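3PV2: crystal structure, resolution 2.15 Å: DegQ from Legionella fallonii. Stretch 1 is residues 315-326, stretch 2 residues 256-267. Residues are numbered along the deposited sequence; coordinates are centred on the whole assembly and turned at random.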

ATOM      1  N   THR B 315      10.733  50.934 -31.010  1.00 51.34           N
ATOM      2  CA  THR B 315      11.381  50.035 -31.929  1.00 52.46           C
ATOM      3  C   THR B 315      10.983  48.583 -31.688  1.00 51.65           C
ATOM      4  O   THR B 315      11.330  47.726 -32.472  1.00 50.46           O
ATOM      5  CB  THR B 315      12.949  50.142 -31.825  1.00 54.73           C
ATOM      6  OG1 THR B 315      13.390  49.758 -30.514  1.00 56.04           O
ATOM      7  CG2 THR B 315      13.441  51.552 -32.155  1.00 55.63           C
ATOM      8  N   GLN B 316      10.255  48.307 -30.610  1.00 52.62           N
ATOM      9  CA  GLN B 316       9.891  46.928 -30.265  1.00 53.45           C
ATOM     10  C   GLN B 316       8.519  46.905 -29.662  1.00 51.21           C
ATOM     11  O   GLN B 316       8.199  47.791 -28.869  1.00 51.86           O
ATOM     12  CB  GLN B 316      10.830  46.406 -29.195  1.00 56.58           C
ATOM     13  CG  GLN B 316      12.303  46.398 -29.560  1.00 62.78           C
ATOM     14  CD  GLN B 316      12.785  44.992 -29.797  1.00 69.18           C
ATOM     15  OE1 GLN B 316      13.803  44.575 -29.244  1.00 76.31           O
ATOM     16  NE2 GLN B 316      12.042  44.238 -30.592  1.00 69.66           N
ATOM     17  N   ALA B 317       7.720  45.900 -30.005  1.00 48.27           N
ATOM     18  CA  ALA B 317       6.370  45.819 -29.488  1.00 47.79           C
ATOM     19  C   ALA B 317       6.317  45.830 -27.937  1.00 47.82           C
ATOM     20  O   ALA B 317       5.390  46.357 -27.359  1.00 46.57           O
ATOM     21  CB  ALA B 317       5.637  44.569 -30.011  1.00 45.60           C
ATOM     22  N   THR B 318       7.246  45.164 -27.281  1.00 49.69           N
ATOM     23  CA  THR B 318       7.263  45.125 -25.807  1.00 53.33           C
ATOM     24  C   THR B 318       7.275  46.519 -25.161  1.00 53.03           C
ATOM     25  O   THR B 318       6.636  46.732 -24.148  1.00 55.03           O
ATOM     26  CB  THR B 318       8.454  44.334 -25.288  1.00 55.51           C
ATOM     27  OG1 THR B 318       9.616  44.671 -26.065  1.00 59.64           O
ATOM     28  CG2 THR B 318       8.156  42.841 -25.399  1.00 56.57           C
ATOM     29  N   GLN B 319       7.890  47.474 -25.803  1.00 52.05           N
ATOM     30  CA  GLN B 319       7.946  48.832 -25.251  1.00 53.87           C
ATOM     31  C   GLN B 319       6.592  49.528 -25.180  1.00 53.07           C
ATOM     32  O   GLN B 319       6.440  50.440 -24.395  1.00 54.57           O
ATOM     33  CB  GLN B 319       8.916  49.749 -26.018  1.00 53.13           C
ATOM     34  CG  GLN B 319      10.236  49.217 -26.215  1.00 55.02           C
ATOM     35  CD  GLN B 319      11.039  50.056 -27.206  1.00 61.03           C
ATOM     36  OE1 GLN B 319      10.651  50.240 -28.354  1.00 59.90           O
ATOM     37  NE2 GLN B 319      12.163  50.584 -26.748  1.00 68.12           N
ATOM     38  N   VAL B 320       5.598  49.096 -25.950  1.00 51.69           N
ATOM     39  CA  VAL B 320       4.354  49.813 -25.969  1.00 50.56           C
ATOM     40  C   VAL B 320       3.646  49.563 -24.660  1.00 53.99           C
ATOM     41  O   VAL B 320       3.131  50.484 -24.003  1.00 53.66           O
ATOM     42  CB  VAL B 320       3.505  49.365 -27.133  1.00 50.11           C
ATOM     43  CG1 VAL B 320       2.035  49.818 -26.975  1.00 43.92           C
ATOM     44  CG2 VAL B 320       4.125  49.837 -28.427  1.00 45.27           C
ATOM     45  N   LYS B 321       3.716  48.317 -24.237  1.00 57.67           N
ATOM     46  CA  LYS B 321       2.945  47.804 -23.090  1.00 61.50           C
ATOM     47  C   LYS B 321       3.531  48.447 -21.848  1.00 65.01           C
ATOM     48  O   LYS B 321       2.846  49.126 -21.047  1.00 66.43           O
ATOM     49  CB  LYS B 321       3.079  46.287 -23.084  1.00 63.31           C
ATOM     50  CG  LYS B 321       3.400  45.725 -24.563  1.00 64.88           C
ATOM     51  CD  LYS B 321       3.269  44.173 -24.753  1.00 70.70           C
ATOM     52  CE  LYS B 321       1.807  43.697 -24.956  1.00 71.59           C
ATOM     53  NZ  LYS B 321       1.695  42.351 -25.681  1.00 73.97           N
ATOM     54  N   THR B 322       4.842  48.315 -21.768  1.00 66.96           N
ATOM     55  CA  THR B 322       5.645  49.082 -20.882  1.00 68.85           C
ATOM     56  C   THR B 322       5.334  50.584 -20.876  1.00 69.09           C
ATOM     57  O   THR B 322       4.881  51.094 -19.854  1.00 70.73           O
ATOM     58  CB  THR B 322       7.120  48.778 -21.209  1.00 70.30           C
ATOM     59  OG1 THR B 322       7.380  47.398 -20.852  1.00 70.84           O
ATOM     60  CG2 THR B 322       8.085  49.746 -20.504  1.00 70.96           C
ATOM     61  N   THR B 323       5.581  51.306 -21.961  1.00 68.00           N
ATOM     62  CA  THR B 323       5.424  52.763 -21.928  1.00 67.80           C
ATOM     63  C   THR B 323       3.998  53.196 -21.544  1.00 68.36           C
ATOM     64  O   THR B 323       3.822  54.225 -20.893  1.00 69.62           O
ATOM     65  CB  THR B 323       5.730  53.415 -23.272  1.00 67.13           C
ATOM     66  OG1 THR B 323       7.035  53.035 -23.714  1.00 67.20           O
ATOM     67  CG2 THR B 323       5.629  54.935 -23.177  1.00 65.82           C
ATOM     68  N   ILE B 324       2.990  52.417 -21.909  1.00 67.24           N
ATOM     69  CA  ILE B 324       1.596  52.843 -21.702  1.00 67.69           C
ATOM     70  C   ILE B 324       1.022  52.399 -20.353  1.00 68.67           C
ATOM     71  O   ILE B 324       0.338  53.163 -19.671  1.00 67.30           O
ATOM     72  CB  ILE B 324       0.658  52.279 -22.785  1.00 66.37           C
ATOM     73  CG1 ILE B 324       0.766  53.078 -24.081  1.00 66.11           C
ATOM     74  CG2 ILE B 324      -0.784  52.346 -22.342  1.00 66.33           C
ATOM     75  CD1 ILE B 324      -0.012  52.423 -25.225  1.00 63.68           C
ATOM     76  N   SER B 325       1.327  51.154 -20.007  1.00 70.10           N
ATOM     77  CA  SER B 325       0.884  50.523 -18.779  1.00 72.19           C
ATOM     78  C   SER B 325       0.992  51.406 -17.579  1.00 73.66           C
ATOM     79  O   SER B 325       0.181  51.296 -16.676  1.00 74.91           O
ATOM     80  CB  SER B 325       1.706  49.273 -18.467  1.00 73.69           C
ATOM     81  OG  SER B 325       2.905  49.666 -17.825  1.00 75.19           O
ATOM     82  N   LEU B 326       1.978  52.281 -17.544  1.00 74.62           N
ATOM     83  CA  LEU B 326       2.228  53.048 -16.345  1.00 75.98           C
ATOM     84  C   LEU B 326       1.866  54.517 -16.504  1.00 75.54           C
ATOM     85  O   LEU B 326       2.203  55.353 -15.633  1.00 77.67           O
ATOM     86  CB  LEU B 326       3.711  52.938 -15.950  1.00 78.21           C
ATOM     87  CG  LEU B 326       4.454  51.592 -16.017  1.00 79.56           C
ATOM     88  CD1 LEU B 326       5.899  51.886 -15.780  1.00 81.81           C
ATOM     89  CD2 LEU B 326       3.949  50.520 -15.041  1.00 79.29           C
TER
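Stretch 2 256-267: HRGLMGIFVQHL

The packing of residues 256-267 of DegQ against residues 315-326 is a small, mainly apolar helix-on-strand contact, with no direct hydrogen bond between the two segments and with water bridging their polar groups. It illustrates a general principle: a strand and a helix that meet through side chains need not pair their backbones, and solvent can serve polar groups that the two segments do not join directly.

Stretch 2 begins as loop and enters a strand at Ile262, after Gly261, whose backbone angles (90°/30°) would jam a CB against the carbonyl O of Met260. The strand then runs largely against the helix of stretch 1, at 145° between their N-to-C directions, and the two axes approach to 8.6 Å. Along this oblique, roughly antiparallel course, His266 lies by Ala317, where the CA atoms are 5.0 Å apart, whereas Met260 lies by Ile324 and Arg257 by Ser325. Together the stretches bury 526 Å².

Val264 is the centre of the contact. Its CB points toward the helix, and its CG2 lies 4.1 Å from Ala317 CB and 4.2 Å from Val320 CB, so one methyl group meets two residues about a helical turn apart. Val320 also reaches Ile262, with its CG1 4.3 Å from Ile262 CD1; the Ile262 CB points sideways, but the end of the side chain comes nearer. Farther along, Ile324 CG2 rests 4.0 Å from Met260 CB. At Ala317 the side chain meets backbone, its CB lying 3.5 Å from Gln265 C and 3.6 Å from His266 N.

Polar residues flank this apolar row. At the His266 end, Gln316 NE2 approaches the edge of the imidazole, 3.2 Å from His266 CE1. At the other end, Arg257 CG lies 3.4 Å from Ser325 O, and Arg257 NH2 is 4.1 Å from Leu326 CD2; the guanidinium is hydrogen-bonded elsewhere in the structure.

Water completes the join. Water 1 accepts from Gly258 N at 2.9 Å and lies 3.2 Å from Ile324 O, one of several acceptors in its reach. The CB of Lys321 points sideways, but the end of its side chain comes nearer stretch 2, and its NZ donates to water 3 at 2.6 Å and weakly to water 2 at 3.0 Å; water 2 accepts from Val264 N at 3.1 Å, and water 3 donates weakly to Val264 O at 3.4 Å. Near the start of the helix, water 5 accepts from Leu267 N at 2.9 Å and, weakly, from Ala317 N at 3.2 Å.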

ATOM      1  N   HIS B 256      -1.577  52.628 -10.615  1.00 75.65           N
ATOM      2  CA  HIS B 256      -2.965  52.419 -10.991  1.00 77.53           C
ATOM      3  C   HIS B 256      -3.029  52.355 -12.514  1.00 77.24           C
ATOM      4  O   HIS B 256      -3.058  53.372 -13.176  1.00 78.80           O
ATOM      5  CB  HIS B 256      -3.856  53.511 -10.449  1.00 78.17           C
ATOM      6  CG  HIS B 256      -5.311  53.261 -10.714  1.00 84.57           C
ATOM      7  ND1 HIS B 256      -6.164  52.738  -9.766  1.00 88.41           N
ATOM      8  CD2 HIS B 256      -6.053  53.425 -11.836  1.00 89.06           C
ATOM      9  CE1 HIS B 256      -7.371  52.604 -10.287  1.00 90.40           C
ATOM     10  NE2 HIS B 256      -7.330  53.018 -11.540  1.00 91.92           N
ATOM     11  N   ARG B 257      -3.026  51.144 -13.050  1.00 75.32           N
ATOM     12  CA  ARG B 257      -3.039  50.927 -14.477  1.00 75.30           C
ATOM     13  C   ARG B 257      -4.387  51.257 -15.114  1.00 75.41           C
ATOM     14  O   ARG B 257      -5.448  50.919 -14.567  1.00 76.52           O
ATOM     15  CB  ARG B 257      -2.725  49.476 -14.779  1.00 74.74           C
ATOM     16  CG  ARG B 257      -1.305  49.139 -14.584  1.00 71.98           C
ATOM     17  CD  ARG B 257      -1.082  47.668 -14.682  1.00 67.93           C
ATOM     18  NE  ARG B 257       0.340  47.400 -14.591  1.00 66.50           N
ATOM     19  CZ  ARG B 257       1.042  47.310 -13.465  1.00 65.34           C
ATOM     20  NH1 ARG B 257       0.456  47.439 -12.286  1.00 63.68           N
ATOM     21  NH2 ARG B 257       2.351  47.079 -13.523  1.00 65.35           N
ATOM     22  N   GLY B 258      -4.326  51.926 -16.261  1.00 66.25           N
ATOM     23  CA  GLY B 258      -5.521  52.308 -16.971  1.00 62.76           C
ATOM     24  C   GLY B 258      -5.574  51.571 -18.294  1.00 59.49           C
ATOM     25  O   GLY B 258      -4.793  50.656 -18.559  1.00 57.47           O
ATOM     26  N   LEU B 259      -6.455  52.051 -19.145  1.00 55.75           N
ATOM     27  CA  LEU B 259      -6.804  51.364 -20.345  1.00 52.12           C
ATOM     28  C   LEU B 259      -6.479  52.217 -21.550  1.00 49.16           C
ATOM     29  O   LEU B 259      -6.732  53.423 -21.567  1.00 46.70           O
ATOM     30  CB  LEU B 259      -8.283  51.113 -20.329  1.00 52.73           C
ATOM     31  CG  LEU B 259      -8.791  50.451 -21.589  1.00 53.92           C
ATOM     32  CD1 LEU B 259      -7.918  49.212 -21.816  1.00 59.30           C
ATOM     33  CD2 LEU B 259     -10.264  50.118 -21.498  1.00 55.69           C
ATOM     34  N   MET B 260      -5.945  51.561 -22.568  1.00 47.16           N
ATOM     35  CA  MET B 260      -5.811  52.159 -23.893  1.00 46.03           C
ATOM     36  C   MET B 260      -6.571  51.379 -24.986  1.00 42.82           C
ATOM     37  O   MET B 260      -7.161  51.981 -25.858  1.00 42.00           O
ATOM     38  CB  MET B 260      -4.363  52.292 -24.222  1.00 47.74           C
ATOM     39  CG  MET B 260      -4.122  52.848 -25.609  1.00 51.85           C
ATOM     40  SD  MET B 260      -4.511  54.584 -25.616  1.00 61.79           S
ATOM     41  CE  MET B 260      -3.298  55.149 -24.382  1.00 55.58           C
ATOM     42  N   GLY B 261      -6.638  50.062 -24.920  1.00 42.12           N
ATOM     43  CA  GLY B 261      -7.531  49.298 -25.828  1.00 42.13           C
ATOM     44  C   GLY B 261      -6.928  48.848 -27.185  1.00 43.55           C
ATOM     45  O   GLY B 261      -7.663  48.676 -28.170  1.00 42.00           O
ATOM     46  N   ILE B 262      -5.625  48.607 -27.227  1.00 44.04           N
ATOM     47  CA  ILE B 262      -4.973  48.062 -28.443  1.00 46.70           C
ATOM     48  C   ILE B 262      -3.964  46.948 -28.200  1.00 46.84           C
ATOM     49  O   ILE B 262      -3.118  47.065 -27.307  1.00 47.63           O
ATOM     50  CB  ILE B 262      -4.137  49.106 -29.094  1.00 46.87           C
ATOM     51  CG1 ILE B 262      -2.974  49.447 -28.159  1.00 45.44           C
ATOM     52  CG2 ILE B 262      -4.982  50.328 -29.365  1.00 49.42           C
ATOM     53  CD1 ILE B 262      -1.805  50.004 -28.859  1.00 44.86           C
ATOM     54  N   PHE B 263      -3.991  45.929 -29.051  1.00 44.70           N
ATOM     55  CA  PHE B 263      -3.021  44.902 -28.987  1.00 42.86           C
ATOM     56  C   PHE B 263      -1.948  45.198 -30.002  1.00 39.96           C
ATOM     57  O   PHE B 263      -2.244  45.631 -31.132  1.00 36.94           O
ATOM     58  CB  PHE B 263      -3.702  43.595 -29.356  1.00 46.30           C
ATOM     59  CG  PHE B 263      -4.518  42.962 -28.249  1.00 52.66           C
ATOM     60  CD1 PHE B 263      -5.576  43.653 -27.636  1.00 60.26           C
ATOM     61  CD2 PHE B 263      -4.301  41.601 -27.918  1.00 60.64           C
ATOM     62  CE1 PHE B 263      -6.384  43.024 -26.648  1.00 62.96           C
ATOM     63  CE2 PHE B 263      -5.090  40.957 -26.927  1.00 62.79           C
ATOM     64  CZ  PHE B 263      -6.128  41.661 -26.295  1.00 63.00           C
ATOM     65  N   VAL B 264      -0.696  44.904 -29.661  1.00 36.49           N
ATOM     66  CA  VAL B 264       0.373  45.034 -30.582  1.00 34.11           C
ATOM     67  C   VAL B 264       1.073  43.662 -30.752  1.00 34.48           C
ATOM     68  O   VAL B 264       0.854  42.750 -29.980  1.00 35.25           O
ATOM     69  CB  VAL B 264       1.332  46.100 -30.187  1.00 34.88           C
ATOM     70  CG1 VAL B 264       0.681  47.484 -30.323  1.00 33.91           C
ATOM     71  CG2 VAL B 264       1.910  45.812 -28.799  1.00 35.35           C
ATOM     72  N   GLN B 265       1.825  43.506 -31.819  1.00 34.11           N
ATOM     73  CA  GLN B 265       2.648  42.358 -32.009  1.00 34.46           C
ATOM     74  C   GLN B 265       3.982  42.869 -32.571  1.00 34.61           C
ATOM     75  O   GLN B 265       4.057  43.980 -33.078  1.00 34.40           O
ATOM     76  CB  GLN B 265       2.032  41.384 -32.963  1.00 34.33           C
ATOM     77  CG  GLN B 265       2.098  41.696 -34.425  1.00 34.04           C
ATOM     78  CD  GLN B 265       1.244  40.714 -35.253  1.00 34.02           C
ATOM     79  OE1 GLN B 265       0.091  40.995 -35.389  1.00 33.84           O
ATOM     80  NE2 GLN B 265       1.790  39.575 -35.760  1.00 34.32           N
ATOM     81  N   HIS B 266       4.974  42.008 -32.489  1.00 35.12           N
ATOM     82  CA  HIS B 266       6.338  42.272 -32.969  1.00 36.16           C
ATOM     83  C   HIS B 266       6.319  42.390 -34.470  1.00 35.10           C
ATOM     84  O   HIS B 266       5.709  41.550 -35.175  1.00 34.89           O
ATOM     85  CB  HIS B 266       7.297  41.121 -32.523  1.00 38.43           C
ATOM     86  CG  HIS B 266       8.739  41.363 -32.872  1.00 46.31           C
ATOM     87  ND1 HIS B 266       9.523  42.304 -32.221  1.00 53.03           N
ATOM     88  CD2 HIS B 266       9.540  40.784 -33.813  1.00 52.38           C
ATOM     89  CE1 HIS B 266      10.741  42.304 -32.767  1.00 55.72           C
ATOM     90  NE2 HIS B 266      10.775  41.396 -33.732  1.00 54.91           N
ATOM     91  N   LEU B 267       6.953  43.429 -34.987  1.00 35.16           N
ATOM     92  CA  LEU B 267       7.045  43.605 -36.403  1.00 35.03           C
ATOM     93  C   LEU B 267       8.361  42.980 -36.769  1.00 35.55           C
ATOM     94  O   LEU B 267       9.447  43.563 -36.530  1.00 36.07           O
ATOM     95  CB  LEU B 267       7.036  45.118 -36.718  1.00 35.06           C
ATOM     96  CG  LEU B 267       7.230  45.466 -38.195  1.00 35.19           C
ATOM     97  CD1 LEU B 267       6.023  45.086 -38.957  1.00 34.82           C
ATOM     98  CD2 LEU B 267       7.617  46.997 -38.450  1.00 35.63           C
TER
HETATM   99  O   HOH W   1      -1.943  53.147 -17.385  1.00 62.27           O
HETATM  100  O   HOH W   2      -0.712  43.891 -26.702  1.00 48.88           O
HETATM  101  O   HOH W   3       0.010  41.064 -27.151  1.00 78.14           O
HETATM  102  O   HOH W   4       8.679  43.159 -29.533  1.00 59.65           O
HETATM  103  O   HOH W   5       8.329  45.117 -33.024  1.00 37.19           O